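Local coordinates for PvdO (Pseudomonas aeruginosa, PDB 5HHA), which belongs to the formylglycine-generating enzyme family, binds calcium and is probably a periplasmic protein acting in chromophore maturation, at residues H184-S198 with F203-V217. Numbering follows the deposited sequence.
Sequences HANTYGASDGYNFTS and FPPNAFGVYDMHGNV. With CA (calcium ion), chain C.
N186 and N216 meet through their side-chain amides, the planes 47° apart, where a calcium-binding loop of the formylglycine-generating-enzyme-like fold packs on the chain leading into strand 218-221. The pair illustrates how one amide can serve a metal site and the packing of two loop segments at once. With CG anti to the backbone N (chi1 -178°), N186 sends OD1 to the calcium ion at 2.4 Å, while ND2 donates to F196 O within the amide plane and, less squarely, to N216 OD1 from above that carbonyl's plane. D192 grips the same ion with both carboxylate oxygens, and the carbonyls of T187, G189 and Y194 and one water complete the site.

N216 clasps S198 in both directions: S198 N reaches OD1 on a lone pair at 2.9 Å, and ND2 returns a bond to S198 O at 3.0 Å. Beside this polar cluster lies the F203 ring, one face under A185 N, its edge toward S198 OG in the ring plane and CZ 3.8 Å from Y194 CE1. Farther out, the P204 and H184 side chains cross at about a right angle, P204 CD and CG each 4.0 Å from H184 ND1. The backbone closes the join, N216 N donating to N186 O at 2.9 Å, nearly straight at 168°.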
# COMPACT_ATOMS: atom_id res chain seq x y z
N HIS A 184 -15.24 6.50 2.17
CA HIS A 184 -14.05 6.41 1.34
C HIS A 184 -13.01 5.38 1.73
O HIS A 184 -12.11 5.14 0.96
CB HIS A 184 -13.40 7.79 1.23
CG HIS A 184 -14.24 8.76 0.49
ND1 HIS A 184 -14.24 8.89 -0.89
CD2 HIS A 184 -15.19 9.61 0.95
CE1 HIS A 184 -15.14 9.79 -1.24
NE2 HIS A 184 -15.73 10.24 -0.15
N ALA A 185 -13.12 4.78 2.91
CA ALA A 185 -12.09 3.84 3.33
C ALA A 185 -12.58 2.89 4.37
O ALA A 185 -13.44 3.21 5.17
CB ALA A 185 -10.90 4.62 3.88
N ASN A 186 -11.97 1.72 4.39
CA ASN A 186 -12.27 0.68 5.37
C ASN A 186 -11.31 0.72 6.56
O ASN A 186 -10.13 0.42 6.41
CB ASN A 186 -12.21 -0.70 4.69
CG ASN A 186 -12.56 -1.83 5.63
OD1 ASN A 186 -13.12 -1.64 6.69
ND2 ASN A 186 -12.29 -3.05 5.19
N THR A 187 -11.82 1.16 7.70
CA THR A 187 -11.03 1.27 8.92
C THR A 187 -11.79 0.58 10.03
O THR A 187 -12.76 -0.13 9.75
CB THR A 187 -10.65 2.72 9.29
OG1 THR A 187 -11.82 3.45 9.71
CG2 THR A 187 -9.98 3.38 8.10
N TYR A 188 -11.36 0.71 11.28
CA TYR A 188 -11.95 -0.04 12.39
C TYR A 188 -13.46 0.02 12.42
O TYR A 188 -14.07 1.07 12.32
CB TYR A 188 -11.42 0.50 13.73
CG TYR A 188 -12.14 -0.11 14.90
CD1 TYR A 188 -11.90 -1.42 15.27
CD2 TYR A 188 -13.13 0.60 15.59
CE1 TYR A 188 -12.61 -2.01 16.30
CE2 TYR A 188 -13.84 0.01 16.63
CZ TYR A 188 -13.57 -1.27 16.97
OH TYR A 188 -14.29 -1.83 18.01
N GLY A 189 -14.07 -1.13 12.58
CA GLY A 189 -15.50 -1.21 12.85
C GLY A 189 -16.35 -1.26 11.61
O GLY A 189 -15.90 -1.13 10.51
N ALA A 190 -17.64 -1.41 11.85
CA ALA A 190 -18.61 -1.76 10.82
C ALA A 190 -19.27 -0.58 10.14
O ALA A 190 -20.09 -0.79 9.22
CB ALA A 190 -19.69 -2.67 11.44
N SER A 191 -18.94 0.67 10.50
CA SER A 191 -19.65 1.80 9.92
C SER A 191 -19.42 1.92 8.42
O SER A 191 -20.22 2.56 7.74
CB SER A 191 -19.30 3.12 10.61
OG SER A 191 -17.95 3.49 10.37
N ASP A 192 -18.33 1.35 7.92
CA ASP A 192 -18.00 1.31 6.50
C ASP A 192 -18.49 0.05 5.77
O ASP A 192 -18.23 -0.06 4.57
CB ASP A 192 -16.49 1.45 6.30
CG ASP A 192 -15.73 0.46 7.12
OD1 ASP A 192 -16.13 -0.74 7.17
OD2 ASP A 192 -14.73 0.85 7.77
N GLY A 193 -19.19 -0.83 6.48
CA GLY A 193 -19.70 -2.05 5.90
C GLY A 193 -18.93 -3.32 6.19
O GLY A 193 -19.45 -4.42 5.87
N TYR A 194 -17.73 -3.23 6.76
CA TYR A 194 -16.84 -4.41 6.84
C TYR A 194 -16.16 -4.48 8.19
O TYR A 194 -15.57 -3.49 8.64
CB TYR A 194 -15.79 -4.36 5.72
CG TYR A 194 -16.38 -4.11 4.36
CD1 TYR A 194 -16.60 -2.83 3.91
CD2 TYR A 194 -16.79 -5.17 3.54
CE1 TYR A 194 -17.17 -2.60 2.71
CE2 TYR A 194 -17.36 -4.94 2.33
CZ TYR A 194 -17.56 -3.65 1.91
OH TYR A 194 -18.17 -3.46 0.68
N ASN A 195 -16.17 -5.62 8.84
CA ASN A 195 -15.40 -5.82 10.05
C ASN A 195 -13.94 -6.08 9.77
O ASN A 195 -13.09 -5.57 10.49
CB ASN A 195 -15.92 -6.99 10.87
CG ASN A 195 -17.37 -6.83 11.28
OD1 ASN A 195 -18.19 -7.80 11.16
ND2 ASN A 195 -17.71 -5.67 11.78
N PHE A 196 -13.66 -6.91 8.78
CA PHE A 196 -12.30 -7.19 8.35
C PHE A 196 -12.06 -6.49 7.02
O PHE A 196 -12.57 -5.39 6.83
CB PHE A 196 -12.07 -8.71 8.31
CG PHE A 196 -12.40 -9.37 9.61
CD1 PHE A 196 -11.51 -9.34 10.65
CD2 PHE A 196 -13.64 -9.96 9.80
CE1 PHE A 196 -11.82 -9.93 11.87
CE2 PHE A 196 -13.96 -10.56 11.02
CZ PHE A 196 -13.06 -10.53 12.04
N THR A 197 -11.26 -7.05 6.12
CA THR A 197 -11.00 -6.37 4.85
C THR A 197 -12.23 -6.40 3.94
O THR A 197 -13.16 -7.23 4.14
CB THR A 197 -9.79 -6.96 4.12
OG1 THR A 197 -10.03 -8.36 3.95
CG2 THR A 197 -8.51 -6.74 4.91
N SER A 198 -12.24 -5.53 2.96
CA SER A 198 -13.28 -5.41 1.96
C SER A 198 -12.69 -5.78 0.61
O SER A 198 -11.49 -5.68 0.38
CB SER A 198 -13.78 -3.96 1.92
OG SER A 198 -12.68 -3.03 1.95
N PHE A 203 -14.76 1.38 -2.42
CA PHE A 203 -14.97 2.81 -2.15
C PHE A 203 -14.44 3.57 -3.37
O PHE A 203 -13.75 3.00 -4.21
CB PHE A 203 -14.21 3.23 -0.87
CG PHE A 203 -14.55 2.38 0.32
CD1 PHE A 203 -13.84 1.23 0.60
CD2 PHE A 203 -15.64 2.69 1.12
CE1 PHE A 203 -14.22 0.41 1.66
CE2 PHE A 203 -15.99 1.89 2.18
CZ PHE A 203 -15.29 0.74 2.45
N PRO A 204 -14.73 4.87 -3.47
CA PRO A 204 -14.32 5.59 -4.68
C PRO A 204 -12.82 5.74 -4.80
O PRO A 204 -12.10 5.71 -3.78
CB PRO A 204 -14.95 6.98 -4.49
CG PRO A 204 -16.16 6.72 -3.62
CD PRO A 204 -15.69 5.65 -2.67
N PRO A 205 -12.33 5.89 -6.02
CA PRO A 205 -10.90 6.09 -6.22
C PRO A 205 -10.52 7.54 -5.98
O PRO A 205 -11.40 8.41 -5.93
CB PRO A 205 -10.71 5.72 -7.69
CG PRO A 205 -11.99 6.16 -8.32
CD PRO A 205 -13.07 5.88 -7.30
N ASN A 206 -9.23 7.80 -5.84
CA ASN A 206 -8.75 9.17 -5.82
C ASN A 206 -8.52 9.67 -7.25
O ASN A 206 -8.84 8.97 -8.23
CB ASN A 206 -7.52 9.32 -4.92
CG ASN A 206 -6.29 8.62 -5.46
OD1 ASN A 206 -6.18 8.28 -6.64
ND2 ASN A 206 -5.31 8.44 -4.57
N ALA A 207 -7.98 10.87 -7.38
CA ALA A 207 -7.87 11.54 -8.69
C ALA A 207 -6.87 10.89 -9.61
O ALA A 207 -6.85 11.18 -10.81
CB ALA A 207 -7.52 13.04 -8.51
N PHE A 208 -6.02 10.03 -9.07
CA PHE A 208 -5.06 9.27 -9.88
C PHE A 208 -5.67 7.94 -10.33
O PHE A 208 -5.01 7.18 -11.02
CB PHE A 208 -3.78 8.99 -9.11
CG PHE A 208 -2.77 10.12 -9.08
CD1 PHE A 208 -2.95 11.34 -9.74
CD2 PHE A 208 -1.59 9.91 -8.40
CE1 PHE A 208 -1.94 12.32 -9.66
CE2 PHE A 208 -0.61 10.87 -8.32
CZ PHE A 208 -0.78 12.07 -8.95
N GLY A 209 -6.90 7.65 -9.95
CA GLY A 209 -7.48 6.37 -10.29
C GLY A 209 -7.05 5.24 -9.36
O GLY A 209 -7.19 4.06 -9.70
N VAL A 210 -6.58 5.58 -8.17
CA VAL A 210 -6.07 4.57 -7.23
C VAL A 210 -7.10 4.35 -6.12
O VAL A 210 -7.72 5.30 -5.64
CB VAL A 210 -4.76 5.04 -6.62
CG1 VAL A 210 -4.18 3.95 -5.73
CG2 VAL A 210 -3.76 5.37 -7.70
N TYR A 211 -7.27 3.10 -5.69
CA TYR A 211 -8.26 2.72 -4.67
C TYR A 211 -7.57 2.22 -3.40
O TYR A 211 -6.47 1.65 -3.44
CB TYR A 211 -9.12 1.56 -5.17
CG TYR A 211 -10.01 1.90 -6.35
CD1 TYR A 211 -9.53 1.87 -7.66
CD2 TYR A 211 -11.35 2.20 -6.14
CE1 TYR A 211 -10.34 2.17 -8.72
CE2 TYR A 211 -12.18 2.47 -7.22
CZ TYR A 211 -11.66 2.45 -8.48
OH TYR A 211 -12.49 2.74 -9.57
N ASP A 212 -8.25 2.41 -2.28
CA ASP A 212 -7.88 1.84 -0.97
C ASP A 212 -6.57 2.36 -0.41
O ASP A 212 -5.96 1.69 0.43
CB ASP A 212 -7.90 0.30 -1.00
CG ASP A 212 -9.29 -0.26 -1.21
OD1 ASP A 212 -10.23 0.12 -0.47
OD2 ASP A 212 -9.47 -1.09 -2.14
N MET A 213 -6.14 3.55 -0.82
CA MET A 213 -4.91 4.09 -0.26
C MET A 213 -5.07 4.54 1.19
O MET A 213 -4.08 4.82 1.86
CB MET A 213 -4.40 5.24 -1.12
CG MET A 213 -3.64 4.78 -2.36
SD MET A 213 -1.98 4.21 -1.90
CE MET A 213 -1.20 4.06 -3.49
N HIS A 214 -6.30 4.61 1.70
CA HIS A 214 -6.56 5.13 3.05
C HIS A 214 -7.21 4.14 3.98
O HIS A 214 -7.68 4.51 5.04
CB HIS A 214 -7.29 6.46 2.96
CG HIS A 214 -6.55 7.43 2.09
ND1 HIS A 214 -5.61 8.34 2.52
CD2 HIS A 214 -6.55 7.50 0.75
CE1 HIS A 214 -5.08 8.95 1.47
NE2 HIS A 214 -5.66 8.46 0.38
N GLY A 215 -7.19 2.87 3.61
CA GLY A 215 -7.67 1.84 4.51
C GLY A 215 -7.44 0.44 3.96
O GLY A 215 -6.62 0.22 3.05
N ASN A 216 -8.19 -0.49 4.53
CA ASN A 216 -8.20 -1.90 4.13
C ASN A 216 -7.02 -2.65 4.75
O ASN A 216 -7.20 -3.39 5.71
CB ASN A 216 -8.37 -2.09 2.62
CG ASN A 216 -9.29 -3.26 2.28
OD1 ASN A 216 -9.90 -3.84 3.17
ND2 ASN A 216 -9.41 -3.58 0.99
N VAL A 217 -5.80 -2.46 4.22
CA VAL A 217 -4.60 -3.05 4.80
C VAL A 217 -3.45 -2.08 4.72
O VAL A 217 -3.38 -1.24 3.82
CB VAL A 217 -4.18 -4.36 4.04
CG1 VAL A 217 -5.17 -5.47 4.27
CG2 VAL A 217 -4.00 -4.15 2.56
CA CA C . -14.38 -1.45 8.70
O HOH W 1 -9.48 4.27 0.60
O HOH W 2 -12.37 6.76 -1.40
O HOH W 3 -10.02 1.40 2.06
O HOH W 4 -12.87 -2.98 9.71
O HOH W 5 -12.24 -1.80 -0.48